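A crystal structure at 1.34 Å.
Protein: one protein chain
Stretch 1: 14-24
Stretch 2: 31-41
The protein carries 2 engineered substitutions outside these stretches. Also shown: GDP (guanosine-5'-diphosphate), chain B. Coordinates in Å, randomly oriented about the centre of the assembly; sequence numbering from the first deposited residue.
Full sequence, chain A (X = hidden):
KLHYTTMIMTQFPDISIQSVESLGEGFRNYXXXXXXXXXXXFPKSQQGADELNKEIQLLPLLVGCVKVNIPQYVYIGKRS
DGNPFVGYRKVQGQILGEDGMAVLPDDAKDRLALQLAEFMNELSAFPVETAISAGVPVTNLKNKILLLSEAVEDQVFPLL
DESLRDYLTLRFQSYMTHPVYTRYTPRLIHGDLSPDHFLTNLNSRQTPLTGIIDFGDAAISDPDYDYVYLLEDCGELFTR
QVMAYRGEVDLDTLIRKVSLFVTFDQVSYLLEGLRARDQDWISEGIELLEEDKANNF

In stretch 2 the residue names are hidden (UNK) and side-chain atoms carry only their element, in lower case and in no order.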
# COMPACT_ATOMS: atom_id res chain seq x y z
N ASP A 14 19.01 1.17 25.98
CA ASP A 14 19.41 2.52 25.61
C ASP A 14 18.23 3.46 25.39
O ASP A 14 18.44 4.63 25.06
CB ASP A 14 20.33 2.52 24.39
CG ASP A 14 19.72 1.83 23.19
OD1 ASP A 14 18.90 0.91 23.38
OD2 ASP A 14 20.05 2.22 22.05
N ILE A 15 17.00 2.98 25.57
CA ILE A 15 15.81 3.81 25.39
C ILE A 15 15.23 4.14 26.75
O ILE A 15 14.74 3.25 27.46
CB ILE A 15 14.77 3.12 24.49
CG1 ILE A 15 15.37 2.86 23.12
CG2 ILE A 15 13.50 3.96 24.38
CD1 ILE A 15 14.50 2.03 22.26
N SER A 16 15.28 5.41 27.13
CA SER A 16 14.60 5.92 28.31
C SER A 16 13.39 6.70 27.83
O SER A 16 13.54 7.70 27.12
CB SER A 16 15.52 6.83 29.13
OG SER A 16 14.82 7.41 30.21
N ILE A 17 12.21 6.24 28.20
CA ILE A 17 10.98 6.76 27.63
C ILE A 17 10.49 7.95 28.46
O ILE A 17 10.18 7.81 29.65
CB ILE A 17 9.91 5.67 27.53
CG1 ILE A 17 10.35 4.63 26.49
CG2 ILE A 17 8.59 6.27 27.16
CD1 ILE A 17 9.35 3.51 26.27
N GLN A 18 10.47 9.12 27.83
CA GLN A 18 9.95 10.35 28.42
C GLN A 18 8.56 10.70 27.91
O GLN A 18 7.81 11.38 28.61
CB GLN A 18 10.88 11.52 28.12
CG GLN A 18 12.22 11.47 28.84
CD GLN A 18 13.31 10.81 28.03
OE1 GLN A 18 13.37 10.97 26.81
NE2 GLN A 18 14.17 10.05 28.69
N SER A 19 8.21 10.25 26.71
CA SER A 19 6.90 10.52 26.17
C SER A 19 6.54 9.42 25.23
O SER A 19 7.39 8.89 24.59
CB SER A 19 6.88 11.84 25.41
OG SER A 19 7.59 11.83 24.19
N VAL A 20 5.27 9.08 25.19
CA VAL A 20 4.74 8.07 24.29
C VAL A 20 3.38 8.50 23.81
O VAL A 20 2.55 8.88 24.59
CB VAL A 20 4.61 6.72 24.94
CG1 VAL A 20 4.14 5.70 23.96
CG2 VAL A 20 5.92 6.28 25.44
N GLU A 21 3.16 8.44 22.52
CA GLU A 21 1.89 8.81 21.95
C GLU A 21 1.51 7.92 20.77
O GLU A 21 2.33 7.43 20.07
CB GLU A 21 1.92 10.27 21.49
CG GLU A 21 3.09 10.63 20.61
CD GLU A 21 3.50 12.12 20.46
OE1 GLU A 21 4.50 12.53 21.07
OE2 GLU A 21 2.94 12.84 19.61
N SER A 22 0.24 7.68 20.58
CA SER A 22 -0.20 6.96 19.40
C SER A 22 0.18 7.76 18.15
O SER A 22 0.09 8.99 18.14
CB SER A 22 -1.71 6.75 19.43
OG SER A 22 -2.05 5.76 20.38
N LEU A 23 0.65 7.07 17.12
CA LEU A 23 1.05 7.71 15.88
C LEU A 23 0.13 7.33 14.72
O LEU A 23 -0.33 8.21 13.97
CB LEU A 23 2.51 7.36 15.54
CG LEU A 23 3.07 7.97 14.26
CD1 LEU A 23 3.06 9.49 14.34
CD2 LEU A 23 4.47 7.45 14.01
N GLY A 24 -0.15 6.05 14.54
CA GLY A 24 -1.05 5.63 13.48
C GLY A 24 -1.25 4.13 13.55
O GLY A 24 -0.59 3.42 14.31
N UNK A 31 1.35 1.68 15.40
CA UNK A 31 2.58 2.46 15.51
C UNK A 31 2.43 3.50 16.61
O UNK A 31 1.41 4.21 16.67
c UNK A 31 2.94 3.15 14.19
N UNK A 32 3.44 3.61 17.46
CA UNK A 32 3.51 4.63 18.50
C UNK A 32 4.78 5.43 18.31
O UNK A 32 5.73 5.00 17.65
c UNK A 32 3.42 4.04 19.92
c UNK A 32 4.66 2.60 21.64
c UNK A 32 2.11 3.29 20.08
c UNK A 32 4.62 3.12 20.20
N UNK A 33 4.79 6.63 18.88
CA UNK A 33 5.94 7.53 18.78
C UNK A 33 6.51 7.71 20.18
O UNK A 33 5.79 8.13 21.10
c UNK A 33 6.06 11.20 17.45
c UNK A 33 5.52 8.87 18.18
c UNK A 33 7.65 9.32 16.89
c UNK A 33 6.64 9.87 17.91
N UNK A 34 7.79 7.40 20.34
CA UNK A 34 8.49 7.47 21.62
C UNK A 34 9.45 8.64 21.57
O UNK A 34 10.25 8.76 20.63
c UNK A 34 8.22 5.04 22.18
c UNK A 34 10.19 6.33 23.09
c UNK A 34 9.23 6.16 21.91
N UNK A 35 9.37 9.52 22.57
CA UNK A 35 10.25 10.68 22.70
C UNK A 35 10.19 11.61 21.49
O UNK A 35 11.14 12.34 21.23
c UNK A 35 11.69 10.27 23.02
o UNK A 35 10.88 9.48 25.12
c UNK A 35 11.80 9.47 24.31
n UNK A 35 12.91 8.77 24.49
N UNK A 36 9.08 11.58 20.75
CA UNK A 36 8.94 12.37 19.55
C UNK A 36 9.83 11.95 18.40
O UNK A 36 9.76 12.57 17.33
N UNK A 37 10.64 10.91 18.58
CA UNK A 37 11.72 10.58 17.65
C UNK A 37 11.66 9.17 17.09
O UNK A 37 12.12 8.95 15.97
o UNK A 37 12.68 13.09 18.23
o UNK A 37 14.27 12.38 19.57
c UNK A 37 13.36 12.18 18.74
c UNK A 37 13.09 10.75 18.32
N UNK A 38 11.14 8.20 17.84
CA UNK A 38 11.26 6.79 17.50
C UNK A 38 9.87 6.21 17.26
O UNK A 38 9.00 6.31 18.12
c UNK A 38 15.64 6.37 18.46
c UNK A 38 13.94 7.14 19.70
c UNK A 38 11.93 6.00 18.62
c UNK A 38 14.45 5.82 17.97
c UNK A 38 13.37 6.32 18.78
c UNK A 38 16.88 6.09 17.90
c UNK A 38 14.51 4.95 16.87
c UNK A 38 16.91 5.24 16.83
n UNK A 38 15.31 7.17 19.52
c UNK A 38 15.74 4.67 16.31
N UNK A 39 9.69 5.59 16.11
CA UNK A 39 8.47 4.91 15.83
C UNK A 39 8.64 3.44 16.23
O UNK A 39 9.53 2.80 15.77
c UNK A 39 8.11 4.95 14.30
c UNK A 39 6.87 4.12 14.02
c UNK A 39 7.97 6.38 13.81
N UNK A 40 7.81 2.95 17.13
CA UNK A 40 7.76 1.53 17.43
C UNK A 40 6.49 0.95 16.82
O UNK A 40 5.39 1.48 17.03
c UNK A 40 7.89 1.24 18.93
c UNK A 40 11.42 0.23 19.77
c UNK A 40 9.31 1.31 19.39
c UNK A 40 10.10 0.17 19.38
c UNK A 40 11.98 1.44 20.15
c UNK A 40 11.20 2.59 20.16
c UNK A 40 9.88 2.52 19.76
N UNK A 41 6.66 -0.11 16.04
CA UNK A 41 5.61 -0.60 15.16
C UNK A 41 5.37 -2.07 15.49
O UNK A 41 6.28 -2.90 15.37
n UNK A 41 4.47 -1.83 8.15
c UNK A 41 5.13 -1.68 9.30
c UNK A 41 5.53 -0.37 11.34
c UNK A 41 6.03 -0.40 13.71
n UNK A 41 6.14 -2.49 9.59
c UNK A 41 4.95 -0.71 12.69
n UNK A 41 4.77 -0.71 10.14
PB GDP B . -0.17 -0.86 8.41
O1B GDP B . 0.77 -1.87 7.78
O2B GDP B . -0.90 -0.04 7.37
O3B GDP B . -1.07 -1.50 9.44
O3A GDP B . 0.79 0.13 9.26
PA GDP B . 1.76 1.31 8.73
O1A GDP B . 3.16 0.80 8.55
O2A GDP B . 1.16 1.96 7.50
O5' GDP B . 1.77 2.29 10.02
C5' GDP B . 0.53 2.77 10.52
C4' GDP B . 0.52 4.28 10.45
O4' GDP B . 1.50 4.79 11.36
C3' GDP B . 0.91 4.86 9.11
O3' GDP B . -0.17 4.86 8.17
C2' GDP B . 1.28 6.27 9.52
O2' GDP B . 0.10 7.04 9.79
C1' GDP B . 1.96 6.03 10.86
N9 GDP B . 3.42 5.91 10.67
C8 GDP B . 4.17 4.79 10.61
N7 GDP B . 5.47 5.11 10.43
C5 GDP B . 5.55 6.46 10.38
C6 GDP B . 6.61 7.46 10.20
O6 GDP B . 7.80 7.11 10.06
N1 GDP B . 6.24 8.75 10.21
C2 GDP B . 4.96 9.16 10.37
N2 GDP B . 4.68 10.47 10.38
N3 GDP B . 3.93 8.29 10.53
C4 GDP B . 4.20 6.97 10.55
O HOH W 1 6.49 10.83 21.76

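Position 31 carries one side-chain carbon, 3.6 Å from GDP O4' as CB. Its backbone N donates to G24 O (2.8 Å), and its O accepts from both L23 N (3.0 Å) and G24 N (3.2 Å); one carbonyl serving two successive amides is the mark of a beta bulge. A lone carbon makes it A31.

Position 32 has four carbons, forked at the first, with one arm two carbons long. CB points away overall, yet the end of the long arm lies 3.9 Å from V20 CG1. This is I32.

Position 33 has four carbons forked at the second. CB lies 3.9 Å from E21 CG and 4.3 Å from L23 CB, and the backbone pairs with E21 both ways: N to E21 O at 2.8 Å (angle 170°), E21 N to O at 3.0 Å. The late fork identifies L33.

Position 34 shows one carbon bearing two more. One of these lies 3.8 Å from I17 CG1 and the other 4.2 Å from V20 CG2, on the face it shares with V20. It is V34.

At position 35 there are two carbons, the second carrying one O and one N. The nitrogen lies 2.9 Å from S16 O, which can only accept; the oxygen lies 2.8 Å from Q18 N and 3.2 Å from S19 N, which donate. An amide this short is N35.

Position 36 has no side-chain atoms, and its phi of 68° favours glycine: G36. Its N donates to water 1 (2.9 Å to the water O).

Position 37 has two carbons, the second carrying two oxygens, and does not contact stretch 1. The carboxylate geometry fits D37.

Position 38 has one carbon, then fused five- and six-membered rings holding eight carbons and one nitrogen, hence W38.

Position 39 has one carbon carrying two; one tip is 3.7 Å from L23 CD2. It is V39.

Position 40 has one carbon and a six-carbon ring, whose edge meets I15 CD1 at 3.3 Å. No oxygen follows the ring, so this is F40.

Position 41 has three carbons, a nitrogen, then a carbon with two nitrogens: R41, whose NE donates to GDP O1A at 2.7 Å.

The contact is an antiparallel ladder with a bulge between S22 and G24. Beyond its V20–V34 pair, N35 N donates to S19 O (2.9 Å) while the N35 amide satisfies loop backbone that has no strand partner here. Water 1 joins S19 OG (2.8 Å from its O), E21 OE1 (2.7 Å) and L33 O (2.9 Å), and apolar side chains pack alongside.

Stretch 2 (31-41) AILVNGDWVFR
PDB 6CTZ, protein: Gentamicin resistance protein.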